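Local coordinates for Blr3880 protein (Bradyrhizobium japonicum, PDB 2OOD) that probably catalyses the zinc-dependent hydrolytic deamination of guanine to xanthine and ammonia, the single step of guanine degradation to xanthine, at residues 79-87 / 115-123; 100-111 / 167-175. All coordinates share one frame; numbering follows the deposited sequence.

Each interaction sets a piece of chain from, or soon after, the zinc-binding strand 70-81 against a later element, but at different depths. Interaction 1 is mostly buried: it sets the end of that strand and the turn after it against helix 113-129, chiefly through a phenylalanine ring, and turns polar where it nears the second subunit. Interaction 2 lies farther from the chain centre and is partly buried; helix 95-107 and the turn following it meet the loop 167-175 through two aromatic rings, a water bridge and one lysine bond. The two contacts join where Glu107 OE2 lies 2.8 Å from Gln84 NE2 and where Glu106 OE2 approaches Tyr115 OH, probable hydrogen bonds linking helix 95-107 to both segments of interaction 1.

Interaction 1. Residues 79-87 / 115-123; sequences HIHLPQTRV and YAREGVKRF. With ZN (zinc ion), chain B; GUN (guanine), chain C.
Phe123 lies against Ile80, Leu82 and Thr85, packing on and just past the His79-Ile80-His81 segment, the His-X-His metal motif at the end of a strand in the amidohydrolase TIM barrel. Its ring is approached from several directions. Over one face sits Leu82 CA, 4.0 Å from the ring centroid and 23° off the normal, a CH-pi contact. Ile80 comes in at the edge, in the ring plane, its CB 3.9 Å from Phe123 CZ. Leu82 adds a second contact: with CG anti to the backbone N (chi1 153°), the side chain runs past the root of the ring, placing CD1 3.6 Å from Phe123 CB, while CD2 packs on Val120 CG2. Leu82 CD1 also reaches the helix backbone at Gly119 and Val120, 3.8 Å from Val120 CA.

Thr85 crosses Phe123 at about a right angle and brings OG1 to the ring edge. That hydroxyl is anchored within its own turn, donating to a lone pair of Leu82 O at 2.7 Å; the same carbonyl also accepts from Thr85 N, so two bonds converge on Leu82 O.

Ile80 and His81 divide the strand's two sides. Ile80 turns toward the helix, whereas His81 turns away and binds zinc through NE2, as does His79. His234 and Asp326 bind the ion too, and guanine N2 lies 2.0 Å from it. Phe138 stacks on His81, and Gln84 NE2 lies over a face of the same imidazole.

Toward the subunit interface, Arg86 extends fully from CG to NE. Trp420 of the second subunit accepts from NE through its carbonyl and makes a cation-pi contact; NH2 bonds to Ser423 OG of that subunit. NH1 donates within the guanidinium plane to Tyr115 OH, 2.9 Å away with an N-H...O angle of 154°.

Interaction 2. Residues 100-111 / 167-175; sequences QKSIYPEEIKYK and IDRNAPAEF
The Tyr104 ring carries Ala171 CB over one face, 4.2 Å from its centroid in a CH-pi contact, and has the Gln100 carboxamide carbon and a water at its edge. Pro172 CD meets Tyr104 CD1 obliquely at 3.6 Å. Phe175 crosses Tyr104 at about a right angle as a side chain, but the ring planes are inclined at 41°, with Tyr104 CD2 3.6 Å from Phe175 CE2. Tyr104 CG is anti to the carbonyl carbon (chi1 -63°), which directs the ring at the loop. There its OH is 2.7 Å from the edge water, which donates to Asn170 O and so bridges helix and loop.

Glu107 borders the outer part of the Phe175 ring, its CB 3.8 Å from Phe175 CE1. Besides its bond to Gln84, Glu107 OE2 forms a salt bridge with Arg206. Farther along, Ile108 CB lies 4.3 Å from Phe175 CD1, while the extended Lys111 donates from NZ to Glu174 O at 3.2 Å, in the carbonyl plane.

Such contacts belong to the beta-alpha loops of an amidohydrolase TIM barrel: helix 95-107, which contributes Trp98 and Leu99 to the guanine pocket, is joined here to the loop after strand 160-166.

Interaction 1. Residues 79-87 / 115-123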
loop_
_atom_site.group_PDB
_atom_site.type_symbol
_atom_site.label_atom_id
_atom_site.label_comp_id
_atom_site.label_asym_id
_atom_site.label_seq_id
_atom_site.Cartn_x
_atom_site.Cartn_y
_atom_site.Cartn_z
ATOM N N HIS A 79 -13.753 -4.971 10.613
ATOM C CA HIS A 79 -13.640 -3.660 11.225
ATOM C C HIS A 79 -13.711 -2.471 10.271
ATOM O O HIS A 79 -12.672 -1.990 9.829
ATOM C CB HIS A 79 -12.319 -3.602 11.987
ATOM C CG HIS A 79 -12.228 -2.485 12.976
ATOM N ND1 HIS A 79 -12.311 -2.695 14.333
ATOM C CD2 HIS A 79 -12.035 -1.157 12.811
ATOM C CE1 HIS A 79 -12.167 -1.541 14.964
ATOM N NE2 HIS A 79 -11.999 -0.593 14.063
ATOM N N ILE A 80 -14.918 -2.002 9.950
ATOM C CA ILE A 80 -15.086 -0.825 9.081
ATOM C C ILE A 80 -15.975 0.174 9.791
ATOM O O ILE A 80 -16.716 -0.182 10.697
ATOM C CB ILE A 80 -15.772 -1.115 7.713
ATOM C CG1 ILE A 80 -16.150 -2.582 7.602
ATOM C CG2 ILE A 80 -14.886 -0.667 6.564
ATOM C CD1 ILE A 80 -17.318 -2.955 8.467
ATOM N N HIS A 81 -15.897 1.428 9.369
ATOM C CA HIS A 81 -16.700 2.503 9.936
ATOM C C HIS A 81 -17.591 3.030 8.816
ATOM O O HIS A 81 -17.142 3.804 7.973
ATOM C CB HIS A 81 -15.797 3.631 10.449
ATOM C CG HIS A 81 -15.081 3.319 11.727
ATOM N ND1 HIS A 81 -15.638 3.544 12.965
ATOM C CD2 HIS A 81 -13.835 2.842 11.957
ATOM C CE1 HIS A 81 -14.765 3.222 13.904
ATOM N NE2 HIS A 81 -13.662 2.793 13.320
ATOM N N LEU A 82 -18.849 2.606 8.812
ATOM C CA LEU A 82 -19.811 3.030 7.796
ATOM C C LEU A 82 -19.834 4.534 7.510
ATOM O O LEU A 82 -19.719 4.955 6.357
ATOM C CB LEU A 82 -21.221 2.570 8.187
ATOM C CG LEU A 82 -22.393 3.401 7.650
ATOM C CD1 LEU A 82 -22.456 3.310 6.138
ATOM C CD2 LEU A 82 -23.685 2.908 8.271
ATOM N N PRO A 83 -19.987 5.365 8.555
ATOM C CA PRO A 83 -20.030 6.814 8.360
ATOM C C PRO A 83 -18.721 7.468 7.924
ATOM O O PRO A 83 -18.664 8.684 7.766
ATOM C CB PRO A 83 -20.522 7.324 9.710
ATOM C CG PRO A 83 -19.905 6.359 10.653
ATOM C CD PRO A 83 -20.126 5.027 9.983
ATOM N N GLN A 84 -17.675 6.675 7.721
ATOM C CA GLN A 84 -16.399 7.234 7.297
ATOM C C GLN A 84 -16.107 6.951 5.823
ATOM O O GLN A 84 -15.035 7.293 5.305
ATOM C CB GLN A 84 -15.284 6.691 8.178
ATOM C CG GLN A 84 -15.318 7.261 9.578
ATOM C CD GLN A 84 -14.333 6.588 10.503
ATOM O OE1 GLN A 84 -13.236 6.231 10.092
ATOM N NE2 GLN A 84 -14.712 6.423 11.763
ATOM N N THR A 85 -17.084 6.344 5.154
ATOM C CA THR A 85 -16.999 5.990 3.741
ATOM C C THR A 85 -16.505 7.111 2.832
ATOM O O THR A 85 -15.813 6.863 1.849
ATOM C CB THR A 85 -18.384 5.545 3.208
ATOM O OG1 THR A 85 -18.806 4.362 3.894
ATOM C CG2 THR A 85 -18.332 5.280 1.714
ATOM N N ARG A 86 -16.856 8.345 3.166
ATOM C CA ARG A 86 -16.492 9.483 2.338
ATOM C C ARG A 86 -15.232 10.227 2.744
ATOM O O ARG A 86 -14.763 11.090 2.000
ATOM C CB ARG A 86 -17.666 10.460 2.303
ATOM C CG ARG A 86 -17.579 11.525 1.235
ATOM C CD ARG A 86 -18.834 12.370 1.235
ATOM N NE ARG A 86 -18.882 13.249 0.076
ATOM C CZ ARG A 86 -19.865 14.109 -0.173
ATOM N NH1 ARG A 86 -20.887 14.207 0.667
ATOM N NH2 ARG A 86 -19.827 14.865 -1.267
ATOM N N VAL A 87 -14.669 9.888 3.901
ATOM C CA VAL A 87 -13.481 10.586 4.386
ATOM C C VAL A 87 -12.258 9.706 4.693
ATOM O O VAL A 87 -11.542 9.959 5.661
ATOM C CB VAL A 87 -13.841 11.411 5.650
ATOM C CG1 VAL A 87 -14.807 12.525 5.281
ATOM C CG2 VAL A 87 -14.478 10.508 6.701
ATOM N N TYR A 115 -28.979 11.276 3.987
ATOM C CA TYR A 115 -27.530 11.152 3.852
ATOM C C TYR A 115 -27.117 9.751 4.288
ATOM O O TYR A 115 -26.303 9.108 3.644
ATOM C CB TYR A 115 -26.830 12.181 4.738
ATOM C CG TYR A 115 -25.397 12.445 4.368
ATOM C CD1 TYR A 115 -25.075 13.354 3.379
ATOM C CD2 TYR A 115 -24.359 11.791 5.012
ATOM C CE1 TYR A 115 -23.752 13.615 3.037
ATOM C CE2 TYR A 115 -23.027 12.041 4.678
ATOM C CZ TYR A 115 -22.732 12.959 3.689
ATOM O OH TYR A 115 -21.415 13.243 3.363
ATOM N N ALA A 116 -27.688 9.287 5.391
ATOM C CA ALA A 116 -27.379 7.968 5.912
ATOM C C ALA A 116 -27.709 6.907 4.877
ATOM O O ALA A 116 -26.935 5.972 4.658
ATOM C CB ALA A 116 -28.165 7.710 7.190
ATOM N N ARG A 117 -28.869 7.051 4.242
ATOM C CA ARG A 117 -29.299 6.087 3.233
ATOM C C ARG A 117 -28.340 6.054 2.041
ATOM O O ARG A 117 -28.052 4.986 1.498
ATOM C CB ARG A 117 -30.716 6.409 2.755
ATOM C CG ARG A 117 -31.245 5.398 1.757
ATOM C CD ARG A 117 -32.585 5.814 1.176
ATOM N NE ARG A 117 -33.631 5.844 2.189
ATOM C CZ ARG A 117 -34.292 6.940 2.550
ATOM N NH1 ARG A 117 -34.005 8.107 1.975
ATOM N NH2 ARG A 117 -35.250 6.869 3.470
ATOM N N GLU A 118 -27.843 7.219 1.638
ATOM C CA GLU A 118 -26.918 7.281 0.514
ATOM C C GLU A 118 -25.549 6.707 0.881
ATOM O O GLU A 118 -24.935 5.997 0.083
ATOM C CB GLU A 118 -26.749 8.713 0.035
ATOM C CG GLU A 118 -26.644 8.796 -1.466
ATOM C CD GLU A 118 -25.672 9.863 -1.921
ATOM O OE1 GLU A 118 -25.718 10.995 -1.370
ATOM O OE2 GLU A 118 -24.867 9.563 -2.840
ATOM N N GLY A 119 -25.070 7.024 2.084
ATOM C CA GLY A 119 -23.788 6.511 2.527
ATOM C C GLY A 119 -23.842 4.999 2.594
ATOM O O GLY A 119 -22.956 4.318 2.084
ATOM N N VAL A 120 -24.889 4.467 3.216
ATOM C CA VAL A 120 -25.049 3.024 3.334
ATOM C C VAL A 120 -25.010 2.357 1.969
ATOM O O VAL A 120 -24.479 1.261 1.817
ATOM C CB VAL A 120 -26.381 2.657 4.004
ATOM C CG1 VAL A 120 -26.621 1.161 3.886
ATOM C CG2 VAL A 120 -26.364 3.083 5.463
ATOM N N LYS A 121 -25.581 3.028 0.978
ATOM C CA LYS A 121 -25.617 2.512 -0.379
ATOM C C LYS A 121 -24.201 2.461 -0.952
ATOM O O LYS A 121 -23.766 1.437 -1.478
ATOM C CB LYS A 121 -26.494 3.412 -1.247
ATOM C CG LYS A 121 -26.638 2.948 -2.687
ATOM C CD LYS A 121 -26.814 4.139 -3.624
ATOM C CE LYS A 121 -27.029 3.693 -5.066
ATOM N NZ LYS A 121 -25.986 2.730 -5.542
ATOM N N ARG A 122 -23.483 3.572 -0.841
ATOM C CA ARG A 122 -22.118 3.650 -1.352
ATOM C C ARG A 122 -21.161 2.766 -0.562
ATOM O O ARG A 122 -20.210 2.212 -1.116
ATOM C CB ARG A 122 -21.640 5.098 -1.318
ATOM C CG ARG A 122 -22.357 5.976 -2.310
ATOM C CD ARG A 122 -22.162 7.420 -1.970
ATOM N NE ARG A 122 -22.742 8.299 -2.978
ATOM C CZ ARG A 122 -22.301 8.405 -4.229
ATOM N NH1 ARG A 122 -21.267 7.680 -4.641
ATOM N NH2 ARG A 122 -22.891 9.250 -5.067
ATOM N N PHE A 123 -21.425 2.639 0.733
ATOM C CA PHE A 123 -20.612 1.814 1.610
ATOM C C PHE A 123 -20.667 0.359 1.142
ATOM O O PHE A 123 -19.632 -0.270 0.936
ATOM C CB PHE A 123 -21.145 1.938 3.038
ATOM C CG PHE A 123 -20.471 1.043 4.033
ATOM C CD1 PHE A 123 -19.179 1.306 4.465
ATOM C CD2 PHE A 123 -21.146 -0.047 4.572
ATOM C CE1 PHE A 123 -18.570 0.497 5.425
ATOM C CE2 PHE A 123 -20.547 -0.863 5.530
ATOM C CZ PHE A 123 -19.257 -0.586 5.957
HETATM ZN ZN ZN B . -12.017 1.605 13.969
HETATM N N9 GUN C . -11.925 4.463 18.062
HETATM C C8 GUN C . -11.560 5.626 18.654
HETATM N N7 GUN C . -10.619 6.214 17.973
HETATM C C5 GUN C . -10.317 5.472 16.886
HETATM C C6 GUN C . -9.392 5.605 15.799
HETATM O O6 GUN C . -8.641 6.583 15.702
HETATM N N1 GUN C . -9.374 4.599 14.834
HETATM C C2 GUN C . -10.217 3.503 14.927
HETATM N N2 GUN C . -10.187 2.522 13.948
HETATM N N3 GUN C . -11.071 3.373 15.928
HETATM C C4 GUN C . -11.151 4.318 16.921
HETATM O O HOH W 1 -11.240 3.200 12.133
#

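Interaction 2. Residues 100-111 / 167-175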
loop_
_atom_site.group_PDB
_atom_site.type_symbol
_atom_site.label_atom_id
_atom_site.label_comp_id
_atom_site.label_asym_id
_atom_site.label_seq_id
_atom_site.Cartn_x
_atom_site.Cartn_y
_atom_site.Cartn_z
ATOM N N GLN A 100 -11.151 14.226 15.970
ATOM C CA GLN A 100 -11.710 15.556 16.195
ATOM C C GLN A 100 -11.772 16.377 14.903
ATOM O O GLN A 100 -12.805 16.951 14.563
ATOM C CB GLN A 100 -10.859 16.298 17.236
ATOM C CG GLN A 100 -11.595 16.723 18.509
ATOM C CD GLN A 100 -12.204 15.560 19.283
ATOM O OE1 GLN A 100 -11.534 14.570 19.590
ATOM N NE2 GLN A 100 -13.483 15.689 19.618
ATOM N N LYS A 101 -10.663 16.412 14.173
ATOM C CA LYS A 101 -10.590 17.192 12.946
ATOM C C LYS A 101 -11.342 16.686 11.715
ATOM O O LYS A 101 -12.022 17.470 11.045
ATOM C CB LYS A 101 -9.124 17.418 12.549
ATOM C CG LYS A 101 -8.986 18.165 11.220
ATOM C CD LYS A 101 -7.530 18.320 10.761
ATOM C CE LYS A 101 -7.460 19.056 9.407
ATOM N NZ LYS A 101 -6.055 19.278 8.918
ATOM N N SER A 102 -11.244 15.393 11.414
ATOM C CA SER A 102 -11.868 14.873 10.199
ATOM C C SER A 102 -13.025 13.876 10.277
ATOM O O SER A 102 -13.817 13.767 9.338
ATOM C CB SER A 102 -10.776 14.258 9.332
ATOM O OG SER A 102 -9.622 15.075 9.337
ATOM N N ILE A 103 -13.137 13.152 11.377
ATOM C CA ILE A 103 -14.172 12.140 11.475
ATOM C C ILE A 103 -15.528 12.570 12.039
ATOM O O ILE A 103 -16.552 12.375 11.400
ATOM C CB ILE A 103 -13.612 10.903 12.247
ATOM C CG1 ILE A 103 -12.892 9.970 11.265
ATOM C CG2 ILE A 103 -14.729 10.136 12.928
ATOM C CD1 ILE A 103 -12.063 10.671 10.203
ATOM N N TYR A 104 -15.540 13.166 13.222
ATOM C CA TYR A 104 -16.798 13.575 13.831
ATOM C C TYR A 104 -17.610 14.546 12.971
ATOM O O TYR A 104 -18.825 14.393 12.838
ATOM C CB TYR A 104 -16.532 14.149 15.227
ATOM C CG TYR A 104 -15.939 13.127 16.188
ATOM C CD1 TYR A 104 -14.868 13.453 17.015
ATOM C CD2 TYR A 104 -16.459 11.836 16.274
ATOM C CE1 TYR A 104 -14.331 12.521 17.907
ATOM C CE2 TYR A 104 -15.929 10.890 17.162
ATOM C CZ TYR A 104 -14.864 11.237 17.978
ATOM O OH TYR A 104 -14.337 10.304 18.869
ATOM N N PRO A 105 -16.964 15.559 12.375
ATOM C CA PRO A 105 -17.779 16.461 11.558
ATOM C C PRO A 105 -18.510 15.775 10.399
ATOM O O PRO A 105 -19.504 16.299 9.901
ATOM C CB PRO A 105 -16.779 17.529 11.093
ATOM C CG PRO A 105 -15.439 16.884 11.262
ATOM C CD PRO A 105 -15.593 16.070 12.520
ATOM N N GLU A 106 -18.035 14.601 9.986
ATOM C CA GLU A 106 -18.659 13.853 8.887
ATOM C C GLU A 106 -19.686 12.849 9.391
ATOM O O GLU A 106 -20.763 12.717 8.822
ATOM C CB GLU A 106 -17.586 13.115 8.079
ATOM C CG GLU A 106 -18.097 12.097 7.061
ATOM C CD GLU A 106 -18.790 12.726 5.861
ATOM O OE1 GLU A 106 -18.529 13.916 5.567
ATOM O OE2 GLU A 106 -19.586 12.017 5.199
ATOM N N GLU A 107 -19.347 12.143 10.464
ATOM C CA GLU A 107 -20.242 11.147 11.037
ATOM C C GLU A 107 -21.529 11.756 11.571
ATOM O O GLU A 107 -22.563 11.087 11.657
ATOM C CB GLU A 107 -19.532 10.381 12.153
ATOM C CG GLU A 107 -18.443 9.466 11.640
ATOM C CD GLU A 107 -17.994 8.457 12.663
ATOM O OE1 GLU A 107 -18.833 8.009 13.471
ATOM O OE2 GLU A 107 -16.806 8.094 12.650
ATOM N N ILE A 108 -21.471 13.033 11.923
ATOM C CA ILE A 108 -22.638 13.711 12.458
ATOM C C ILE A 108 -23.717 13.909 11.381
ATOM O O ILE A 108 -24.897 14.063 11.701
ATOM C CB ILE A 108 -22.223 15.070 13.084
ATOM C CG1 ILE A 108 -23.374 15.630 13.917
ATOM C CG2 ILE A 108 -21.816 16.046 11.993
ATOM C CD1 ILE A 108 -22.986 16.831 14.765
ATOM N N LYS A 109 -23.312 13.880 10.110
ATOM C CA LYS A 109 -24.247 14.049 8.992
ATOM C C LYS A 109 -25.217 12.874 8.878
ATOM O O LYS A 109 -26.307 13.010 8.322
ATOM C CB LYS A 109 -23.499 14.165 7.661
ATOM C CG LYS A 109 -22.481 15.273 7.571
ATOM C CD LYS A 109 -21.825 15.239 6.198
ATOM C CE LYS A 109 -20.786 16.329 6.025
ATOM N NZ LYS A 109 -20.167 16.272 4.673
ATOM N N TYR A 110 -24.811 11.718 9.390
ATOM C CA TYR A 110 -25.653 10.537 9.322
ATOM C C TYR A 110 -26.873 10.600 10.231
ATOM O O TYR A 110 -27.625 9.628 10.336
ATOM C CB TYR A 110 -24.822 9.280 9.604
ATOM C CG TYR A 110 -23.919 8.920 8.444
ATOM C CD1 TYR A 110 -22.863 9.745 8.076
ATOM C CD2 TYR A 110 -24.157 7.791 7.676
ATOM C CE1 TYR A 110 -22.072 9.455 6.970
ATOM C CE2 TYR A 110 -23.374 7.493 6.569
ATOM C CZ TYR A 110 -22.336 8.327 6.220
ATOM O OH TYR A 110 -21.564 8.037 5.112
ATOM N N LYS A 111 -27.055 11.746 10.887
ATOM C CA LYS A 111 -28.210 11.978 11.757
ATOM C C LYS A 111 -29.391 12.078 10.797
ATOM O O LYS A 111 -30.500 11.620 11.089
ATOM C CB LYS A 111 -28.073 13.314 12.490
ATOM C CG LYS A 111 -27.770 13.235 13.966
ATOM C CD LYS A 111 -27.843 14.632 14.580
ATOM C CE LYS A 111 -27.537 14.600 16.077
ATOM N NZ LYS A 111 -27.371 15.984 16.669
ATOM N N ILE A 167 -20.888 6.801 22.220
ATOM C CA ILE A 167 -19.726 7.633 22.507
ATOM C C ILE A 167 -20.174 8.590 23.610
ATOM O O ILE A 167 -21.145 9.338 23.461
ATOM C CB ILE A 167 -19.249 8.405 21.244
ATOM C CG1 ILE A 167 -18.062 9.305 21.587
ATOM C CG2 ILE A 167 -20.379 9.213 20.660
ATOM C CD1 ILE A 167 -16.770 8.556 21.754
ATOM N N ASP A 168 -19.441 8.553 24.717
ATOM C CA ASP A 168 -19.756 9.321 25.925
ATOM C C ASP A 168 -18.929 10.585 26.206
ATOM O O ASP A 168 -19.485 11.662 26.415
ATOM C CB ASP A 168 -19.634 8.365 27.118
ATOM C CG ASP A 168 -20.669 8.619 28.162
ATOM O OD1 ASP A 168 -20.829 7.775 29.077
ATOM O OD2 ASP A 168 -21.323 9.673 28.058
ATOM N N ARG A 169 -17.605 10.431 26.236
ATOM C CA ARG A 169 -16.675 11.526 26.513
ATOM C C ARG A 169 -15.794 11.825 25.305
ATOM O O ARG A 169 -15.849 11.135 24.284
ATOM C CB ARG A 169 -15.727 11.147 27.655
ATOM C CG ARG A 169 -16.326 10.369 28.803
ATOM C CD ARG A 169 -15.205 9.725 29.614
ATOM N NE ARG A 169 -15.606 9.451 30.997
ATOM C CZ ARG A 169 -14.850 8.831 31.911
ATOM N NH1 ARG A 169 -13.623 8.397 31.613
ATOM N NH2 ARG A 169 -15.325 8.649 33.141
ATOM N N ASN A 170 -14.964 12.850 25.454
ATOM C CA ASN A 170 -14.004 13.247 24.435
ATOM C C ASN A 170 -14.491 13.373 22.989
ATOM O O ASN A 170 -13.778 12.990 22.056
ATOM C CB ASN A 170 -12.800 12.298 24.489
ATOM C CG ASN A 170 -12.023 12.413 25.796
ATOM O OD1 ASN A 170 -11.650 13.515 26.205
ATOM N ND2 ASN A 170 -11.766 11.278 26.451
ATOM N N ALA A 171 -15.687 13.920 22.801
ATOM C CA ALA A 171 -16.239 14.121 21.461
ATOM C C ALA A 171 -17.211 15.294 21.515
ATOM O O ALA A 171 -17.724 15.624 22.579
ATOM C CB ALA A 171 -16.954 12.868 20.987
ATOM N N PRO A 172 -17.481 15.940 20.366
ATOM C CA PRO A 172 -18.410 17.079 20.355
ATOM C C PRO A 172 -19.703 16.786 21.122
ATOM O O PRO A 172 -20.163 15.639 21.181
ATOM C CB PRO A 172 -18.650 17.308 18.866
ATOM C CG PRO A 172 -17.336 16.921 18.260
ATOM C CD PRO A 172 -17.003 15.640 19.005
ATOM N N ALA A 173 -20.285 17.824 21.714
ATOM C CA ALA A 173 -21.511 17.661 22.487
ATOM C C ALA A 173 -22.690 17.245 21.609
ATOM O O ALA A 173 -23.537 16.446 22.033
ATOM C CB ALA A 173 -21.837 18.954 23.226
ATOM N N GLU A 174 -22.749 17.782 20.390
ATOM C CA GLU A 174 -23.844 17.445 19.481
ATOM C C GLU A 174 -23.714 16.031 18.925
ATOM O O GLU A 174 -24.669 15.492 18.352
ATOM C CB GLU A 174 -23.926 18.444 18.314
ATOM C CG GLU A 174 -22.673 18.537 17.464
ATOM C CD GLU A 174 -21.668 19.560 18.008
ATOM O OE1 GLU A 174 -21.594 19.733 19.262
ATOM O OE2 GLU A 174 -20.951 20.175 17.171
ATOM N N PHE A 175 -22.538 15.429 19.097
ATOM C CA PHE A 175 -22.304 14.076 18.607
ATOM C C PHE A 175 -22.431 12.996 19.677
ATOM O O PHE A 175 -22.854 11.887 19.382
ATOM C CB PHE A 175 -20.919 13.960 17.962
ATOM C CG PHE A 175 -20.664 12.619 17.325
ATOM C CD1 PHE A 175 -21.327 12.251 16.156
ATOM C CD2 PHE A 175 -19.787 11.706 17.911
ATOM C CE1 PHE A 175 -21.121 10.984 15.575
ATOM C CE2 PHE A 175 -19.575 10.433 17.335
ATOM C CZ PHE A 175 -20.244 10.077 16.169
HETATM O O HOH W 2 -12.398 11.283 20.455
#